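Long-range contacts in leucine aminopeptidase (Parabacteroides distasonis, PDB 3TC8), which probably acts as a zinc-dependent exopeptidase of the M28 family, with aminopeptidase or glutaminyl cyclotransferase activity: residues Asp110-Pro115 against Trp280-Asp285; Pro39-Thr44 against Arg119-Gly124. All coordinates share one frame; numbering follows the deposited sequence.

Contact 1. Residues Asp110-Pro115 against Trp280-Asp285; sequences DHDPDP and WHTQKD. With EDO (1,2-ethanediol), chain D.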
loop_
_atom_site.group_PDB
_atom_site.type_symbol
_atom_site.label_atom_id
_atom_site.label_comp_id
_atom_site.label_asym_id
_atom_site.label_seq_id
_atom_site.Cartn_x
_atom_site.Cartn_y
_atom_site.Cartn_z
ATOM N N ASP A 110 -8.460 -17.434 1.445
ATOM C CA ASP A 110 -8.786 -18.413 0.417
ATOM C C ASP A 110 -7.618 -19.236 -0.082
ATOM O O ASP A 110 -7.847 -20.167 -0.819
ATOM C CB ASP A 110 -9.575 -17.773 -0.732
ATOM C CG ASP A 110 -8.957 -16.492 -1.320
ATOM O OD1 ASP A 110 -8.415 -15.646 -0.577
ATOM O OD2 ASP A 110 -9.099 -16.321 -2.574
ATOM N N HIS A 111 -6.423 -18.938 0.417
ATOM C CA HIS A 111 -5.263 -19.766 0.205
ATOM C C HIS A 111 -4.844 -20.540 1.456
ATOM O O HIS A 111 -3.824 -21.235 1.481
ATOM C CB HIS A 111 -4.100 -18.978 -0.352
ATOM C CG HIS A 111 -4.309 -18.590 -1.771
ATOM N ND1 HIS A 111 -3.789 -19.321 -2.807
ATOM C CD2 HIS A 111 -5.028 -17.596 -2.337
ATOM C CE1 HIS A 111 -4.199 -18.797 -3.952
ATOM N NE2 HIS A 111 -4.911 -17.717 -3.702
ATOM N N ASP A 112 -5.637 -20.475 2.515
ATOM C CA ASP A 112 -5.335 -21.193 3.738
ATOM C C ASP A 112 -5.338 -22.684 3.455
ATOM O O ASP A 112 -6.200 -23.181 2.752
ATOM C CB ASP A 112 -6.320 -20.872 4.878
ATOM C CG ASP A 112 -5.729 -21.137 6.219
ATOM O OD1 ASP A 112 -5.772 -22.304 6.673
ATOM O OD2 ASP A 112 -5.179 -20.174 6.792
ATOM N N PRO A 113 -4.403 -23.442 4.064
ATOM C CA PRO A 113 -4.465 -24.899 3.901
ATOM C C PRO A 113 -5.751 -25.525 4.486
ATOM O O PRO A 113 -6.124 -26.626 4.048
ATOM C CB PRO A 113 -3.247 -25.419 4.651
ATOM C CG PRO A 113 -2.534 -24.257 5.090
ATOM C CD PRO A 113 -3.207 -23.000 4.814
ATOM N N ASP A 114 -6.365 -24.899 5.493
ATOM C CA ASP A 114 -7.526 -25.459 6.134
ATOM C C ASP A 114 -8.794 -24.914 5.445
ATOM O O ASP A 114 -9.064 -23.707 5.516
ATOM C CB ASP A 114 -7.529 -25.038 7.595
ATOM C CG ASP A 114 -8.691 -25.589 8.389
ATOM O OD1 ASP A 114 -9.594 -26.208 7.805
ATOM O OD2 ASP A 114 -8.681 -25.351 9.615
ATOM N N PRO A 115 -9.590 -25.765 4.781
ATOM C CA PRO A 115 -10.792 -25.258 4.106
ATOM C C PRO A 115 -11.788 -24.601 5.041
ATOM O O PRO A 115 -12.569 -23.747 4.598
ATOM C CB PRO A 115 -11.399 -26.506 3.457
ATOM C CG PRO A 115 -10.778 -27.615 4.142
ATOM C CD PRO A 115 -9.456 -27.232 4.630
ATOM N N TRP A 280 0.440 -15.391 2.454
ATOM C CA TRP A 280 -0.468 -14.541 1.692
ATOM C C TRP A 280 -1.869 -15.175 1.565
ATOM O O TRP A 280 -2.001 -16.341 1.189
ATOM C CB TRP A 280 0.104 -14.312 0.302
ATOM C CG TRP A 280 -0.777 -13.603 -0.653
ATOM C CD1 TRP A 280 -1.094 -12.283 -0.663
ATOM C CD2 TRP A 280 -1.447 -14.167 -1.772
ATOM N NE1 TRP A 280 -1.861 -11.980 -1.722
ATOM C CE2 TRP A 280 -2.123 -13.129 -2.415
ATOM C CE3 TRP A 280 -1.543 -15.464 -2.302
ATOM C CZ2 TRP A 280 -2.870 -13.334 -3.601
ATOM C CZ3 TRP A 280 -2.272 -15.665 -3.453
ATOM C CH2 TRP A 280 -2.900 -14.617 -4.084
ATOM N N HIS A 281 -2.873 -14.406 1.943
ATOM C CA HIS A 281 -4.266 -14.854 1.841
ATOM C C HIS A 281 -4.540 -16.126 2.674
ATOM O O HIS A 281 -5.366 -16.976 2.324
ATOM C CB HIS A 281 -4.737 -14.938 0.376
ATOM C CG HIS A 281 -4.935 -13.578 -0.206
ATOM N ND1 HIS A 281 -5.512 -13.354 -1.433
ATOM C CD2 HIS A 281 -4.640 -12.349 0.305
ATOM C CE1 HIS A 281 -5.542 -12.045 -1.660
ATOM N NE2 HIS A 281 -5.039 -11.413 -0.614
ATOM N N THR A 282 -3.832 -16.201 3.783
ATOM C CA THR A 282 -4.060 -17.205 4.811
ATOM C C THR A 282 -4.241 -16.541 6.161
ATOM O O THR A 282 -3.935 -15.352 6.353
ATOM C CB THR A 282 -2.857 -18.182 4.962
ATOM O OG1 THR A 282 -1.807 -17.576 5.751
ATOM C CG2 THR A 282 -2.308 -18.703 3.645
ATOM N N GLN A 283 -4.696 -17.327 7.142
ATOM C CA GLN A 283 -4.802 -16.857 8.503
ATOM C C GLN A 283 -3.496 -16.431 9.129
ATOM O O GLN A 283 -3.521 -15.634 10.090
ATOM C CB GLN A 283 -5.459 -17.928 9.373
ATOM C CG GLN A 283 -6.971 -18.047 9.125
ATOM C CD GLN A 283 -7.728 -16.902 9.709
ATOM O OE1 GLN A 283 -7.886 -16.849 10.936
ATOM N NE2 GLN A 283 -8.191 -15.973 8.871
ATOM N N LYS A 284 -2.381 -16.874 8.571
ATOM C CA LYS A 284 -1.078 -16.499 9.099
ATOM C C LYS A 284 -0.548 -15.154 8.622
ATOM O O LYS A 284 0.553 -14.782 9.010
ATOM C CB LYS A 284 -0.072 -17.595 8.791
ATOM C CG LYS A 284 -0.250 -18.800 9.670
ATOM C CD LYS A 284 0.838 -19.816 9.486
ATOM C CE LYS A 284 0.729 -21.016 10.417
ATOM N NZ LYS A 284 1.634 -22.129 9.945
ATOM N N ASP A 285 -1.353 -14.363 7.908
ATOM C CA ASP A 285 -0.990 -12.966 7.644
ATOM C C ASP A 285 -1.359 -12.106 8.874
ATOM O O ASP A 285 -2.307 -11.303 8.872
ATOM C CB ASP A 285 -1.620 -12.431 6.367
ATOM C CG ASP A 285 -1.115 -11.036 6.031
ATOM O OD1 ASP A 285 -0.180 -10.564 6.714
ATOM O OD2 ASP A 285 -1.703 -10.389 5.156
HETATM C C1 EDO D . -1.115 -8.460 -3.710
HETATM O O1 EDO D . -2.213 -7.692 -4.198
HETATM C C2 EDO D . -1.385 -8.939 -2.292
HETATM O O2 EDO D . -2.773 -9.345 -2.063
HETATM O O HOH W 1 -6.799 -14.863 -3.340
#
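At the zinc site of this M28-type fold, His-111 and Asp-110 pack against Trp-280 and His-281, the latter binding the zinc together with Asp-127 and Asp-160. The loop after strand 96-102 here meets the one before helix 292-308. His-111 N donates to His-281 O (2.9 Å), tying the backbone of the metal ligand to the neighbouring loop. Over one face of the His-111 imidazole lies Trp-280 CZ3, offset toward the rim and 3.4 Å from NE2; the two ring planes are inclined obliquely, by 39°. Trp-280 in turn sets NE1 over the centre of the His-281 ring and gives its N-H to O2 of an ethanediol, probably from the crystallisation liquor, at the edge of the indole. The carboxylate of Asp-110 runs alongside His-281, and one water links them, donating to Asp-110 OD2 and accepting from His-281 ND1 (2.8 Å). Asp-110 thus bonds to the zinc ligand through water rather than directly; its OD1 is paired with Arg-106 and its OD2 also accepts from Glu-165 N, which would probably temper any polarisation of the imidazole. Farther out, Asp-112 bridges two backbones. With CG anti to its own N (chi1 -157°), its carboxylate stands between the loops: OD1 closes an Asx turn by accepting from Asp-114 N through its anti lone pair, while OD2 takes the N-H of Gln-283 at 2.9 Å, nearly straight at 167°.

Contact 2. Residues Pro39-Thr44 against Arg119-Gly124; sequences PRVPNT and RTPLDG. With EDO (1,2-ethanediol), chain E.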
loop_
_atom_site.group_PDB
_atom_site.type_symbol
_atom_site.label_atom_id
_atom_site.label_comp_id
_atom_site.label_asym_id
_atom_site.label_seq_id
_atom_site.Cartn_x
_atom_site.Cartn_y
_atom_site.Cartn_z
ATOM N N PRO A 39 -9.986 -7.307 11.700
ATOM C CA PRO A 39 -9.831 -7.188 10.224
ATOM C C PRO A 39 -10.615 -5.984 9.674
ATOM O O PRO A 39 -11.792 -5.801 9.992
ATOM C CB PRO A 39 -10.389 -8.533 9.739
ATOM C CG PRO A 39 -10.001 -9.494 10.836
ATOM C CD PRO A 39 -10.282 -8.694 12.105
ATOM N N ARG A 40 -9.955 -5.186 8.842
ATOM C CA ARG A 40 -10.575 -3.993 8.274
ATOM C C ARG A 40 -11.377 -4.362 7.014
ATOM O O ARG A 40 -11.065 -3.982 5.889
ATOM C CB ARG A 40 -9.511 -2.942 7.967
ATOM C CG ARG A 40 -9.028 -2.129 9.181
ATOM C CD ARG A 40 -8.124 -2.849 10.162
ATOM N NE ARG A 40 -6.866 -3.212 9.499
ATOM C CZ ARG A 40 -6.243 -4.386 9.631
ATOM N NH1 ARG A 40 -6.685 -5.349 10.428
ATOM N NH2 ARG A 40 -5.140 -4.610 8.931
ATOM N N VAL A 41 -12.423 -5.151 7.219
ATOM C CA VAL A 41 -13.298 -5.565 6.128
ATOM C C VAL A 41 -14.307 -4.476 5.856
ATOM O O VAL A 41 -15.015 -4.080 6.772
ATOM C CB VAL A 41 -13.956 -6.930 6.432
ATOM C CG1 VAL A 41 -14.972 -7.282 5.348
ATOM C CG2 VAL A 41 -12.933 -8.037 6.649
ATOM N N PRO A 42 -14.459 -4.007 4.628
ATOM C CA PRO A 42 -15.465 -3.016 4.349
ATOM C C PRO A 42 -16.834 -3.440 4.882
ATOM O O PRO A 42 -17.213 -4.591 4.758
ATOM C CB PRO A 42 -15.416 -2.864 2.833
ATOM C CG PRO A 42 -14.011 -3.225 2.487
ATOM C CD PRO A 42 -13.607 -4.308 3.464
ATOM N N ASN A 43 -17.532 -2.462 5.452
ATOM C CA ASN A 43 -18.865 -2.570 6.071
ATOM C C ASN A 43 -18.812 -2.978 7.519
ATOM O O ASN A 43 -19.827 -2.935 8.184
ATOM C CB ASN A 43 -19.839 -3.455 5.292
ATOM C CG ASN A 43 -20.116 -2.941 3.908
ATOM O OD1 ASN A 43 -19.814 -1.817 3.590
ATOM N ND2 ASN A 43 -20.717 -3.780 3.083
ATOM N N THR A 44 -17.684 -3.322 8.088
ATOM C CA THR A 44 -17.582 -3.711 9.491
ATOM C C THR A 44 -17.238 -2.548 10.396
ATOM O O THR A 44 -16.679 -1.522 9.983
ATOM C CB THR A 44 -16.539 -4.815 9.709
ATOM O OG1 THR A 44 -15.204 -4.307 9.465
ATOM C CG2 THR A 44 -16.814 -6.055 8.881
ATOM N N ARG A 119 -13.269 -18.938 4.439
ATOM C CA ARG A 119 -14.262 -17.900 4.462
ATOM C C ARG A 119 -14.117 -16.977 5.675
ATOM O O ARG A 119 -15.047 -16.214 5.974
ATOM C CB ARG A 119 -15.662 -18.526 4.377
ATOM C CG ARG A 119 -15.902 -19.109 3.015
ATOM C CD ARG A 119 -17.094 -20.064 2.967
ATOM N NE ARG A 119 -17.237 -20.728 1.659
ATOM C CZ ARG A 119 -16.461 -21.715 1.210
ATOM N NH1 ARG A 119 -15.534 -22.278 1.957
ATOM N NH2 ARG A 119 -16.638 -22.187 -0.040
ATOM N N THR A 120 -12.940 -17.001 6.312
ATOM C CA THR A 120 -12.659 -16.194 7.501
ATOM C C THR A 120 -11.766 -15.009 7.163
ATOM O O THR A 120 -10.749 -15.178 6.500
ATOM C CB THR A 120 -11.952 -17.049 8.538
ATOM O OG1 THR A 120 -12.793 -18.160 8.868
ATOM C CG2 THR A 120 -11.668 -16.285 9.828
ATOM N N PRO A 121 -12.124 -13.794 7.564
ATOM C CA PRO A 121 -11.241 -12.644 7.332
ATOM C C PRO A 121 -9.894 -12.813 7.959
ATOM O O PRO A 121 -9.715 -13.460 9.001
ATOM C CB PRO A 121 -11.977 -11.479 8.013
ATOM C CG PRO A 121 -13.433 -11.890 7.930
ATOM C CD PRO A 121 -13.389 -13.385 8.206
ATOM N N LEU A 122 -8.892 -12.260 7.298
ATOM C CA LEU A 122 -7.523 -12.302 7.821
ATOM C C LEU A 122 -7.150 -10.956 8.439
ATOM O O LEU A 122 -7.747 -9.921 8.177
ATOM C CB LEU A 122 -6.569 -12.795 6.760
ATOM C CG LEU A 122 -6.599 -12.157 5.352
ATOM C CD1 LEU A 122 -5.953 -10.745 5.345
ATOM C CD2 LEU A 122 -5.953 -13.062 4.329
ATOM N N ASP A 123 -6.129 -10.991 9.291
ATOM C CA ASP A 123 -5.684 -9.787 9.990
ATOM C C ASP A 123 -5.095 -8.786 9.022
ATOM O O ASP A 123 -5.113 -7.590 9.277
ATOM C CB ASP A 123 -4.662 -10.122 11.050
ATOM C CG ASP A 123 -5.274 -10.594 12.360
ATOM O OD1 ASP A 123 -6.485 -10.406 12.601
ATOM O OD2 ASP A 123 -4.460 -11.113 13.196
ATOM N N GLY A 124 -4.510 -9.252 7.942
ATOM C CA GLY A 124 -3.936 -8.394 6.956
ATOM C C GLY A 124 -2.833 -7.520 7.507
ATOM O O GLY A 124 -2.684 -6.350 7.135
HETATM C C1 EDO E . -14.387 -25.595 -0.805
HETATM O O1 EDO E . -15.552 -24.767 -0.964
HETATM C C2 EDO E . -13.642 -25.253 0.482
HETATM O O2 EDO E . -13.544 -23.835 0.629
#
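Arg-40 grips the carbonyl of Asp-123 end-on: NH1 and NH2 both donate to Asp-123 O, each at 3.0 Å. One acceptor shared between two nitrogens leaves both bonds bent, with N-H...O angles near 140°, and the oxygen sits 16° out of the guanidinium plane. The NH2 donor approaches nearly along the C=O axis, the NH1 donor from farther off it. Bends at chi2 and chi3 fold the arginine chain before its head reaches the carbonyl. Arg-40 NH1 also binds Gly-38 O, so the same cation ties the backbone just ahead of Pro-39 to the residue before the N-cap Gly-124. The carboxylate of Asp-123 does not share in this grip; its OD1 lies beside the Pro-39 ring, 4.0 Å from CG.

Around the polar centre the packing is largely proline. Pro-39 CB rests 3.4 Å from Leu-122 O and 3.8 Å from Pro-121 CB, the two proline rings crossing at about a right angle. Val-41 CG2 meets the same Pro-121 CB at 3.8 Å, so this one carbon is touched by two side chains of the other loop. Val-41 also starts a type II beta turn to Thr-44, and its O accepts from both Thr-44 N and Thr-44 OG1; that hydroxyl caps helix 45-60 at His-47 N.

The contact thus joins the linker between helices 24-36 and 45-60 to the loop that leads from strand 96-102 into helix 125-144. Arg-40 lies against Gln-34 and Val-35 of the first helix and Cys-50 of the second, while Gly-124 stands at the N-cap of helix 125-144.

Both contacts are partly buried and share the connection between strand 96-102 and helix 125-144, contact 1 using its earlier part and contact 2 its end. Contact 1 lies farther from the chain's centre (about 20 Å between centres) than contact 2 (about 16 Å). About 13 Å apart between centres, they meet where Gln-283 NE2 probably donates to Pro-121 O and where Leu-122 CD2 packs on His-281 CA; Asp-285 also packs against Asp-123 and Gly-124. Contact 1 holds a zinc ligand, and its chemistry is that of the site: imidazoles, an indole, carboxylates and a bridging water. In contact 2 one arginine and a patch of prolines fasten the loop between helices 24-36 and 45-60 to the same connection.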